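Erythromycin C-12 hydroxylase (Saccharopolyspora erythraea, PDB 2XFH) hydroxylates the macrolactone ring of erythromycin D at C-12 to give erythromycin C, as a heme-thiolate cytochrome P450 using NADPH and oxygen. Local coordinates at residues A[288-293]-A[311-316]; A[18-23]-A[46-51]; A[153-158]-A[194-199]. The protein carries 1 engineered substitution. One frame throughout, in Å; residues are numbered along the deposited sequence. Where two conformers were deposited one is given.

Overall arrangement
Contact 1 is the buried one: two antiparallel strands of the five-stranded sheet meet beside the heme, and backbone hydrogen bonds do most of the work. Contact 2 lies beside this sheet, at the protein surface, where a carboxylate and a guanidinium link the N-terminal loop to the turn between strands 43-45 and 51-53. The two touch, because Trp-51 and strand 311-315 are neighbours in the sheet, and their centres are about 13 Å apart. Contact 3 stands across the chain's centre from contact 1, nearest atoms about 17 Å apart. Partly buried and joining an interhelical loop to helix 182-206, it depends on one phenol-carboxylate bond and a little leucine packing.

Contact 1: A[288-293]-A[311-316]; sequences FPQMQR and MVNTWV. With HEM (protoporphyrin IX containing Fe), chain B; CL6 (1-[(2-chlorophenyl)(diphenyl)methyl]-1H-imidazole), chain C.
Arg-293 and Val-312 exchange backbone hydrogen bonds in both directions, and two residues away Met-291 and Thr-314 do the same, with Thr-314 N to Met-291 O at 2.9 Å. These hydrogen-bonded pairs zip strands 290-295 and 311-315 together as antiparallel neighbours, and their four side chains share one face of the sheet. There Met-291, with CG anti to its carbonyl carbon (chi1 -49°), brings SD to 3.5 Å from CG2 of Val-316, while Thr-314 OG1 adds only a weak bond to Met-291 O. Arg-293 leads away from Val-312. Its NH1 gives one bond to Gln-292 O (3.0 Å) and another to the heme propionate oxygen O2A (2.9 Å), the propionate lying in the guanidinium plane. On the other face Gln-290 and Asn-313 were each modelled in two conformers; in one, Gln-290 OE1 takes a bent bond from Asn-313 ND2 (2.8 Å, 138° at the hydrogen) and sits 3.2 Å above the Trp-315 ring plane, toward the rim; Trp-315 NE1 is held by His-52. Before the strand, clotrimazole covers one face of the Phe-288 ring, phenyl atom CAK over its centre and chlorophenyl CAU 3.5 Å from CE2; clotrimazole NAN binds the heme iron. Two bonds through NH1 limit how the guanidinium can turn, and its charge probably offsets the propionate's, consistent with Arg-293, like Arg-99 and His-95, binding the heme.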
loop_
_atom_site.group_PDB
_atom_site.type_symbol
_atom_site.label_atom_id
_atom_site.label_comp_id
_atom_site.label_asym_id
_atom_site.label_seq_id
_atom_site.Cartn_x
_atom_site.Cartn_y
_atom_site.Cartn_z
ATOM N N PHE A 288 1.014 -1.354 -5.381
ATOM C CA PHE A 288 2.445 -1.565 -5.652
ATOM C C PHE A 288 2.701 -2.642 -6.710
ATOM O O PHE A 288 2.684 -3.851 -6.406
ATOM C CB PHE A 288 3.196 -1.932 -4.365
ATOM C CG PHE A 288 2.995 -0.943 -3.264
ATOM C CD1 PHE A 288 2.193 -1.248 -2.180
ATOM C CD2 PHE A 288 3.567 0.309 -3.349
ATOM C CE1 PHE A 288 1.973 -0.343 -1.171
ATOM C CE2 PHE A 288 3.376 1.239 -2.329
ATOM C CZ PHE A 288 2.574 0.912 -1.238
ATOM N N PRO A 289 2.959 -2.225 -7.951
ATOM C CA PRO A 289 3.257 -3.202 -9.005
ATOM C C PRO A 289 4.535 -4.032 -8.820
ATOM O O PRO A 289 4.651 -5.099 -9.427
ATOM C CB PRO A 289 3.411 -2.332 -10.277
ATOM C CG PRO A 289 2.834 -1.042 -9.954
ATOM C CD PRO A 289 3.019 -0.842 -8.463
ATOM N N GLN A 290 5.490 -3.571 -8.006
ATOM C CA GLN A 290 6.763 -4.273 -7.861
ATOM C C GLN A 290 7.269 -4.291 -6.415
ATOM O O GLN A 290 6.885 -3.443 -5.603
ATOM C CB GLN A 290 7.810 -3.694 -8.821
ATOM C CG GLN A 290 7.962 -2.182 -8.739
ATOM C CD GLN A 290 8.412 -1.545 -10.049
ATOM O OE1 GLN A 290 9.389 -1.977 -10.670
ATOM N NE2 GLN A 290 7.714 -0.488 -10.455
ATOM N N MET A 291 8.096 -5.284 -6.107
ATOM C CA MET A 291 8.804 -5.398 -4.832
ATOM C C MET A 291 10.259 -5.732 -5.180
ATOM O O MET A 291 10.528 -6.211 -6.262
ATOM C CB MET A 291 8.182 -6.494 -3.983
ATOM C CG MET A 291 6.652 -6.398 -3.885
ATOM S SD MET A 291 5.863 -7.975 -3.634
ATOM C CE MET A 291 6.653 -8.526 -2.123
ATOM N N GLN A 292 11.200 -5.447 -4.279
ATOM C CA GLN A 292 12.595 -5.691 -4.587
ATOM C C GLN A 292 13.237 -6.661 -3.602
ATOM O O GLN A 292 12.830 -6.748 -2.452
ATOM C CB GLN A 292 13.388 -4.375 -4.693
ATOM C CG GLN A 292 13.192 -3.638 -6.041
ATOM C CD GLN A 292 12.046 -2.632 -6.019
ATOM O OE1 GLN A 292 12.214 -1.495 -5.582
ATOM N NE2 GLN A 292 10.883 -3.042 -6.505
ATOM N N ARG A 293 14.226 -7.394 -4.098
ATOM C CA ARG A 293 15.015 -8.351 -3.307
ATOM C C ARG A 293 16.457 -8.173 -3.781
ATOM O O ARG A 293 16.694 -7.559 -4.833
ATOM C CB ARG A 293 14.551 -9.797 -3.554
ATOM C CG ARG A 293 13.078 -10.083 -3.100
ATOM C CD ARG A 293 12.944 -9.827 -1.595
ATOM N NE ARG A 293 11.674 -10.249 -1.007
ATOM C CZ ARG A 293 10.673 -9.435 -0.670
ATOM N NH1 ARG A 293 10.732 -8.118 -0.882
ATOM N NH2 ARG A 293 9.596 -9.952 -0.115
ATOM N N MET A 311 20.180 -6.673 -7.485
ATOM C CA MET A 311 18.787 -6.448 -7.153
ATOM C C MET A 311 17.889 -7.149 -8.147
ATOM O O MET A 311 18.187 -7.199 -9.361
ATOM C CB MET A 311 18.448 -4.948 -6.997
ATOM C CG MET A 311 19.321 -3.968 -7.788
ATOM S SD MET A 311 19.218 -2.235 -7.243
ATOM C CE MET A 311 20.776 -1.600 -7.872
ATOM N N VAL A 312 16.823 -7.725 -7.601
ATOM C CA VAL A 312 15.813 -8.423 -8.345
ATOM C C VAL A 312 14.448 -7.753 -8.078
ATOM O O VAL A 312 14.066 -7.499 -6.932
ATOM C CB VAL A 312 15.783 -9.941 -7.957
ATOM C CG1 VAL A 312 14.705 -10.686 -8.767
ATOM C CG2 VAL A 312 17.133 -10.590 -8.178
ATOM N N ASN A 313 13.720 -7.481 -9.151
ATOM C CA ASN A 313 12.423 -6.833 -9.065
ATOM C C ASN A 313 11.322 -7.844 -9.404
ATOM O O ASN A 313 11.291 -8.404 -10.513
ATOM C CB ASN A 313 12.418 -5.627 -10.018
ATOM C CG ASN A 313 11.327 -4.621 -9.710
ATOM O OD1 ASN A 313 11.393 -3.872 -8.728
ATOM N ND2 ASN A 313 10.347 -4.555 -10.587
ATOM N N THR A 314 10.430 -8.080 -8.449
ATOM C CA THR A 314 9.295 -8.972 -8.692
ATOM C C THR A 314 8.075 -8.156 -9.076
ATOM O O THR A 314 7.580 -7.388 -8.286
ATOM C CB THR A 314 8.967 -9.854 -7.471
ATOM O OG1 THR A 314 8.763 -9.034 -6.306
ATOM C CG2 THR A 314 10.086 -10.877 -7.217
ATOM N N TRP A 315 7.610 -8.324 -10.303
ATOM C CA TRP A 315 6.491 -7.559 -10.797
ATOM C C TRP A 315 5.169 -8.217 -10.429
ATOM O O TRP A 315 4.647 -9.056 -11.180
ATOM C CB TRP A 315 6.590 -7.359 -12.309
ATOM C CG TRP A 315 7.612 -6.356 -12.712
ATOM C CD1 TRP A 315 8.944 -6.571 -12.908
ATOM C CD2 TRP A 315 7.381 -4.966 -12.961
ATOM N NE1 TRP A 315 9.563 -5.386 -13.262
ATOM C CE2 TRP A 315 8.621 -4.391 -13.311
ATOM C CE3 TRP A 315 6.239 -4.149 -12.921
ATOM C CZ2 TRP A 315 8.752 -3.032 -13.638
ATOM C CZ3 TRP A 315 6.371 -2.796 -13.243
ATOM C CH2 TRP A 315 7.619 -2.262 -13.606
ATOM N N VAL A 316 4.658 -7.858 -9.251
ATOM C CA VAL A 316 3.288 -8.228 -8.813
ATOM C C VAL A 316 2.217 -7.902 -9.875
ATOM O O VAL A 316 1.289 -8.699 -10.129
ATOM C CB VAL A 316 2.942 -7.487 -7.477
ATOM C CG1 VAL A 316 1.417 -7.431 -7.224
ATOM C CG2 VAL A 316 3.672 -8.139 -6.320
HETATM C CHA HEM B . 4.352 -5.069 3.661
HETATM C CHB HEM B . 1.223 -3.871 0.195
HETATM C CHC HEM B . -1.609 -1.558 3.315
HETATM C CHD HEM B . 1.930 -2.058 6.584
HETATM C C1A HEM B . 3.703 -5.001 2.462
HETATM C C2A HEM B . 4.080 -5.676 1.254
HETATM C C3A HEM B . 3.233 -5.325 0.291
HETATM C C4A HEM B . 2.279 -4.425 0.876
HETATM C CMA HEM B . 3.224 -5.843 -1.187
HETATM C CAA HEM B . 5.248 -6.660 1.131
HETATM C CBA HEM B . 6.577 -5.962 0.930
HETATM C CGA HEM B . 7.687 -6.971 0.754
HETATM O O1A HEM B . 7.439 -8.195 0.621
HETATM O O2A HEM B . 8.866 -6.558 0.660
HETATM C C1B HEM B . 0.166 -3.191 0.720
HETATM C C2B HEM B . -1.050 -2.786 0.026
HETATM C C3B HEM B . -1.826 -2.136 0.926
HETATM C C4B HEM B . -1.127 -2.135 2.179
HETATM C CMB HEM B . -1.391 -3.029 -1.462
HETATM C CAB HEM B . -3.224 -1.478 0.798
HETATM C CBB HEM B . -4.134 -1.704 -0.172
HETATM C C1C HEM B . -0.901 -1.464 4.491
HETATM C C2C HEM B . -1.355 -0.849 5.717
HETATM C C3C HEM B . -0.371 -1.010 6.615
HETATM C C4C HEM B . 0.730 -1.703 5.988
HETATM C CMC HEM B . -2.727 -0.191 5.941
HETATM C CAC HEM B . -0.438 -0.515 8.045
HETATM C CBC HEM B . 0.263 -1.187 8.978
HETATM C C1D HEM B . 2.903 -2.917 6.155
HETATM C C2D HEM B . 4.070 -3.335 6.901
HETATM C C3D HEM B . 4.836 -4.240 5.954
HETATM C C4D HEM B . 4.041 -4.310 4.753
HETATM C CMD HEM B . 4.505 -2.943 8.334
HETATM C CAD HEM B . 6.121 -5.008 6.210
HETATM C CBD HEM B . 5.688 -6.444 6.600
HETATM C CGD HEM B . 6.927 -7.286 6.809
HETATM O O1D HEM B . 8.030 -6.909 6.298
HETATM O O2D HEM B . 6.829 -8.344 7.496
HETATM N NA HEM B . 2.591 -4.235 2.207
HETATM N NB HEM B . 0.095 -2.788 2.016
HETATM N NC HEM B . 0.354 -1.986 4.688
HETATM N ND HEM B . 2.929 -3.523 4.911
HETATM FE FE HEM B . 1.472 -3.179 3.457
HETATM CL CLAY CL6 C . 4.768 2.658 3.791
HETATM C CAX CL6 C . 5.272 2.687 2.077
HETATM C CAV CL6 C . 5.293 3.945 1.468
HETATM C CAT CL6 C . 5.675 4.069 0.132
HETATM C CAS CL6 C . 6.009 2.934 -0.604
HETATM C CAU CL6 C . 5.992 1.673 0.013
HETATM C CAW CL6 C . 5.625 1.528 1.360
HETATM C CAR CL6 C . 5.593 0.136 1.978
HETATM C CAC CL6 C . 6.368 0.179 3.278
HETATM C CAE CL6 C . 5.894 -0.439 4.422
HETATM C CAF CL6 C . 6.584 -0.384 5.637
HETATM C CAD CL6 C . 7.803 0.279 5.683
HETATM C CAB CL6 C . 8.294 0.906 4.544
HETATM C CAA CL6 C . 7.599 0.856 3.342
HETATM N NAO CL6 C . 4.162 -0.259 2.262
HETATM C CAM CL6 C . 3.827 -1.494 2.578
HETATM N NAN CL6 C . 2.493 -1.457 2.813
HETATM C CAQ CL6 C . 2.034 -0.200 2.624
HETATM C CAP CL6 C . 3.135 0.592 2.290
HETATM C CAL CL6 C . 6.190 -0.879 1.002
HETATM C CAK CL6 C . 5.439 -1.295 -0.116
HETATM C CAI CL6 C . 5.975 -2.221 -1.013
HETATM C CAG CL6 C . 7.265 -2.727 -0.818
HETATM C CAH CL6 C . 8.028 -2.322 0.288
HETATM C CAJ CL6 C . 7.483 -1.402 1.186
#

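Contact 2: A[18-23]-A[46-51]; sequences IDEVPG and DRYGVW
Arg-47 starts with CG wedged between its backbone N and carbonyl carbon (chi1 73°), and Glu-20 bends back at chi2 (-79°); together these torsions carry the guanidinium to the carboxylate. The grip is side-on, yet it all falls on one oxygen: NE and NH2 of Arg-47 each lie 2.8 Å from Glu-20 OE1. That oxygen sits in the guanidinium plane. From the carboxylate's side the approach differs, NE coming nearly along the C-O axis and NH2 from above the plane. Tyr-48 OH adds a weak bond to the same OE1 at 2.9 Å, and its ring carries Arg-47 CG over the centre of one face, 3.4 Å above the plane. Asp-19 joins the salt-bridge network from the guanidinium face, but its OD1 is a long 3.7 Å from Arg-47 NH2 and contributes charge alone. Several of these exposed side chains, Glu-20 and Tyr-48 among them, were deposited in two conformers, so the network is probably mobile. Behind it the type I turn from Asp-46 to Gly-49 is braced by Asp-46 OD1, which accepts Tyr-48 N (3.0 Å, an Asx turn) and Val-50 N (2.8 Å) from opposite faces of the carboxylate. Asp-46 OD2 is bonded to His-52. The turn joins strands 43-45 and 51-53, the latter running beside strand 311-315, while Val-21 packs on Trp-33 of helix 27-40, Trp-44 and Trp-315.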
loop_
_atom_site.group_PDB
_atom_site.type_symbol
_atom_site.label_atom_id
_atom_site.label_comp_id
_atom_site.label_asym_id
_atom_site.label_seq_id
_atom_site.Cartn_x
_atom_site.Cartn_y
_atom_site.Cartn_z
ATOM N N ILE A 18 14.943 -3.579 -25.486
ATOM C CA ILE A 18 16.296 -3.798 -24.884
ATOM C C ILE A 18 16.618 -2.654 -23.905
ATOM O O ILE A 18 17.413 -2.828 -22.962
ATOM C CB ILE A 18 17.382 -3.974 -26.015
ATOM C CG1 ILE A 18 17.069 -5.227 -26.856
ATOM C CG2 ILE A 18 18.821 -4.002 -25.441
ATOM C CD1 ILE A 18 18.038 -5.510 -28.000
ATOM N N ASP A 19 15.918 -1.527 -24.096
ATOM C CA ASP A 19 16.257 -0.257 -23.441
ATOM C C ASP A 19 15.635 -0.036 -22.051
ATOM O O ASP A 19 16.234 -0.409 -21.036
ATOM C CB ASP A 19 15.941 0.931 -24.376
ATOM C CG ASP A 19 16.506 2.262 -23.865
ATOM O OD1 ASP A 19 17.714 2.330 -23.534
ATOM O OD2 ASP A 19 15.737 3.248 -23.811
ATOM N N GLU A 20 14.437 0.564 -22.019
ATOM C CA GLU A 20 13.912 1.163 -20.785
ATOM C C GLU A 20 12.629 0.534 -20.246
ATOM O O GLU A 20 11.824 -0.022 -20.997
ATOM C CB GLU A 20 13.718 2.677 -20.966
ATOM C CG GLU A 20 14.983 3.520 -20.772
ATOM C CD GLU A 20 15.326 3.761 -19.306
ATOM O OE1 GLU A 20 16.499 3.568 -18.934
ATOM O OE2 GLU A 20 14.431 4.136 -18.518
ATOM N N VAL A 21 12.460 0.617 -18.924
ATOM C CA VAL A 21 11.228 0.198 -18.241
ATOM C C VAL A 21 10.200 1.324 -18.388
ATOM O O VAL A 21 10.485 2.461 -18.002
ATOM C CB VAL A 21 11.458 -0.058 -16.718
ATOM C CG1 VAL A 21 10.206 -0.648 -16.079
ATOM C CG2 VAL A 21 12.649 -0.972 -16.482
ATOM N N PRO A 22 9.007 1.025 -18.958
ATOM C CA PRO A 22 8.008 2.084 -19.160
ATOM C C PRO A 22 7.477 2.564 -17.818
ATOM O O PRO A 22 7.458 1.794 -16.850
ATOM C CB PRO A 22 6.899 1.407 -19.980
ATOM C CG PRO A 22 7.089 -0.050 -19.795
ATOM C CD PRO A 22 8.532 -0.292 -19.418
ATOM N N GLY A 23 7.087 3.835 -17.757
ATOM C CA GLY A 23 6.643 4.448 -16.512
ATOM C C GLY A 23 5.286 3.935 -16.062
ATOM O O GLY A 23 4.546 3.327 -16.843
ATOM N N ASP A 46 18.077 -5.328 -16.817
ATOM C CA ASP A 46 18.018 -3.985 -17.401
ATOM C C ASP A 46 19.402 -3.304 -17.469
ATOM O O ASP A 46 20.406 -3.831 -16.977
ATOM C CB ASP A 46 16.952 -3.115 -16.685
ATOM C CG ASP A 46 17.358 -2.688 -15.248
ATOM O OD1 ASP A 46 18.548 -2.767 -14.874
ATOM O OD2 ASP A 46 16.455 -2.275 -14.493
ATOM N N ARG A 47 19.444 -2.110 -18.050
ATOM C CA ARG A 47 20.710 -1.428 -18.265
ATOM C C ARG A 47 21.453 -1.037 -16.992
ATOM O O ARG A 47 22.656 -0.739 -17.053
ATOM C CB ARG A 47 20.499 -0.200 -19.145
ATOM C CG ARG A 47 19.809 0.957 -18.460
ATOM C CD ARG A 47 20.291 2.233 -19.118
ATOM N NE ARG A 47 19.184 3.101 -19.507
ATOM C CZ ARG A 47 19.240 3.978 -20.509
ATOM N NH1 ARG A 47 20.350 4.097 -21.241
ATOM N NH2 ARG A 47 18.177 4.733 -20.783
ATOM N N TYR A 48 20.756 -1.041 -15.855
ATOM C CA TYR A 48 21.349 -0.739 -14.554
ATOM C C TYR A 48 21.775 -1.997 -13.785
ATOM O O TYR A 48 22.172 -1.918 -12.627
ATOM C CB TYR A 48 20.382 0.121 -13.718
ATOM C CG TYR A 48 19.797 1.262 -14.521
ATOM C CD1 TYR A 48 20.598 2.331 -14.916
ATOM C CD2 TYR A 48 18.460 1.251 -14.926
ATOM C CE1 TYR A 48 20.095 3.362 -15.678
ATOM C CE2 TYR A 48 17.935 2.297 -15.682
ATOM C CZ TYR A 48 18.764 3.349 -16.054
ATOM O OH TYR A 48 18.280 4.389 -16.810
ATOM N N GLY A 49 21.683 -3.156 -14.428
ATOM C CA GLY A 49 21.989 -4.438 -13.750
ATOM C C GLY A 49 20.940 -4.878 -12.728
ATOM O O GLY A 49 21.273 -5.608 -11.770
ATOM N N VAL A 50 19.702 -4.417 -12.890
ATOM C CA VAL A 50 18.572 -4.875 -12.052
ATOM C C VAL A 50 17.817 -5.928 -12.829
ATOM O O VAL A 50 17.611 -5.775 -14.037
ATOM C CB VAL A 50 17.609 -3.742 -11.644
ATOM C CG1 VAL A 50 16.433 -4.282 -10.795
ATOM C CG2 VAL A 50 18.327 -2.666 -10.857
ATOM N N TRP A 51 17.452 -7.005 -12.138
ATOM C CA TRP A 51 16.822 -8.172 -12.759
ATOM C C TRP A 51 15.314 -8.183 -12.516
ATOM O O TRP A 51 14.861 -8.162 -11.380
ATOM C CB TRP A 51 17.454 -9.455 -12.202
ATOM C CG TRP A 51 18.873 -9.697 -12.710
ATOM C CD1 TRP A 51 20.021 -9.119 -12.246
ATOM C CD2 TRP A 51 19.265 -10.579 -13.771
ATOM N NE1 TRP A 51 21.110 -9.585 -12.956
ATOM C CE2 TRP A 51 20.673 -10.481 -13.899
ATOM C CE3 TRP A 51 18.567 -11.443 -14.623
ATOM C CZ2 TRP A 51 21.394 -11.216 -14.852
ATOM C CZ3 TRP A 51 19.274 -12.176 -15.548
ATOM C CH2 TRP A 51 20.683 -12.051 -15.669
#

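Contact 3: A[153-158]-A[194-199]; sequences GLPPMD and TAYLKA
Tyr-196, on helix 182-206, meets Asp-158 and Leu-154 of the loop that follows helix 142-152, a helix closed at Gly-153 by a Schellman motif. In the cytochrome P450 fold these pieces probably correspond to helix G and the E-F connection. The phenol gives its proton to Asp-158, OH to OD2 at 2.7 Å. Leu-154 comes from the opposite direction to meet the ring at its edge, with CD1 near the ring plane and 3.9 Å from CE2. Its other methyl, CD2, lies 3.6 Å from the same OH and also faces Leu-197 CD2 at 4.4 Å. Tyr-196 can bridge the gap because CG stands anti to its backbone N (chi1 171°), sending the ring out from the helix. Farther out, Asp-158 N bonds to Pro-155 O at 2.7 Å and folds the loop so that the carboxylate returns to the tyrosine. Gly-153 O is tied to Arg-204 on the tyrosine's own helix, and Phe-162 of helix 159-172 touches both leucines. Leu-197 also rests on Ala-232 and Thr-236 of helix 228-259. The carboxylate and ring planes stand 72° apart, and the phenol meets OD2 on its anti side, 17° out of the carboxylate plane.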
loop_
_atom_site.group_PDB
_atom_site.type_symbol
_atom_site.label_atom_id
_atom_site.label_comp_id
_atom_site.label_asym_id
_atom_site.label_seq_id
_atom_site.Cartn_x
_atom_site.Cartn_y
_atom_site.Cartn_z
ATOM N N GLY A 153 -3.008 7.504 19.329
ATOM C CA GLY A 153 -3.310 8.252 20.544
ATOM C C GLY A 153 -2.889 9.710 20.508
ATOM O O GLY A 153 -2.592 10.303 21.551
ATOM N N LEU A 154 -2.862 10.300 19.318
ATOM C CA LEU A 154 -2.371 11.679 19.204
ATOM C C LEU A 154 -3.465 12.702 19.525
ATOM O O LEU A 154 -4.613 12.530 19.133
ATOM C CB LEU A 154 -1.800 11.952 17.814
ATOM C CG LEU A 154 -0.782 10.987 17.216
ATOM C CD1 LEU A 154 -0.410 11.491 15.818
ATOM C CD2 LEU A 154 0.459 10.781 18.082
ATOM N N PRO A 155 -3.107 13.783 20.243
ATOM C CA PRO A 155 -4.107 14.809 20.577
ATOM C C PRO A 155 -4.676 15.380 19.280
ATOM O O PRO A 155 -3.906 15.633 18.362
ATOM C CB PRO A 155 -3.278 15.854 21.313
ATOM C CG PRO A 155 -2.113 15.070 21.882
ATOM C CD PRO A 155 -1.778 14.109 20.797
ATOM N N PRO A 156 -6.012 15.547 19.188
ATOM C CA PRO A 156 -6.624 16.039 17.954
ATOM C C PRO A 156 -5.927 17.290 17.419
ATOM O O PRO A 156 -5.883 17.512 16.212
ATOM C CB PRO A 156 -8.047 16.389 18.392
ATOM C CG PRO A 156 -8.332 15.442 19.498
ATOM C CD PRO A 156 -7.022 15.306 20.238
ATOM N N MET A 157 -5.362 18.094 18.314
ATOM C CA MET A 157 -4.714 19.342 17.898
ATOM C C MET A 157 -3.453 19.095 17.055
ATOM O O MET A 157 -3.004 19.997 16.321
ATOM C CB MET A 157 -4.397 20.225 19.112
ATOM C CG MET A 157 -3.109 19.867 19.817
ATOM S SD MET A 157 -2.914 20.621 21.441
ATOM C CE MET A 157 -4.016 19.595 22.421
ATOM N N ASP A 158 -2.895 17.879 17.139
ATOM C CA ASP A 158 -1.658 17.518 16.423
ATOM C C ASP A 158 -1.896 16.928 15.029
ATOM O O ASP A 158 -0.947 16.725 14.259
ATOM C CB ASP A 158 -0.869 16.502 17.251
ATOM C CG ASP A 158 -0.262 17.111 18.507
ATOM O OD1 ASP A 158 -0.514 18.301 18.766
ATOM O OD2 ASP A 158 0.481 16.408 19.217
ATOM N N THR A 194 9.474 11.996 12.407
ATOM C CA THR A 194 10.061 10.941 13.223
ATOM C C THR A 194 10.395 11.488 14.602
ATOM O O THR A 194 10.099 10.836 15.595
ATOM C CB THR A 194 11.287 10.326 12.555
ATOM O OG1 THR A 194 10.879 9.703 11.329
ATOM C CG2 THR A 194 11.926 9.271 13.453
ATOM N N ALA A 195 10.972 12.692 14.651
ATOM C CA ALA A 195 11.225 13.398 15.904
ATOM C C ALA A 195 9.959 13.454 16.736
ATOM O O ALA A 195 9.978 13.072 17.906
ATOM C CB ALA A 195 11.763 14.815 15.648
ATOM N N TYR A 196 8.860 13.918 16.123
ATOM C CA TYR A 196 7.551 14.023 16.785
ATOM C C TYR A 196 7.081 12.712 17.397
ATOM O O TYR A 196 6.625 12.669 18.559
ATOM C CB TYR A 196 6.499 14.543 15.781
ATOM C CG TYR A 196 5.088 14.492 16.302
ATOM C CD1 TYR A 196 4.581 15.519 17.081
ATOM C CD2 TYR A 196 4.254 13.403 16.009
ATOM C CE1 TYR A 196 3.286 15.476 17.565
ATOM C CE2 TYR A 196 2.975 13.345 16.496
ATOM C CZ TYR A 196 2.501 14.369 17.286
ATOM O OH TYR A 196 1.216 14.313 17.761
ATOM N N LEU A 197 7.185 11.638 16.626
ATOM C CA LEU A 197 6.668 10.355 17.097
ATOM C C LEU A 197 7.544 9.826 18.223
ATOM O O LEU A 197 7.026 9.278 19.172
ATOM C CB LEU A 197 6.548 9.343 15.950
ATOM C CG LEU A 197 5.262 9.584 15.149
ATOM C CD1 LEU A 197 5.241 8.827 13.818
ATOM C CD2 LEU A 197 4.022 9.232 15.996
ATOM N N LYS A 198 8.860 10.021 18.108
ATOM C CA LYS A 198 9.817 9.585 19.119
ATOM C C LYS A 198 9.526 10.264 20.444
ATOM O O LYS A 198 9.629 9.626 21.503
ATOM C CB LYS A 198 11.266 9.868 18.660
ATOM C CG LYS A 198 12.357 9.247 19.544
ATOM C CD LYS A 198 13.767 9.385 18.965
ATOM C CE LYS A 198 14.781 8.795 19.921
ATOM N NZ LYS A 198 16.183 9.270 19.620
ATOM N N ALA A 199 9.199 11.557 20.388
ATOM C CA ALA A 199 8.772 12.303 21.580
ATOM C C ALA A 199 7.456 11.774 22.158
ATOM O O ALA A 199 7.273 11.791 23.371
ATOM C CB ALA A 199 8.664 13.811 21.296
#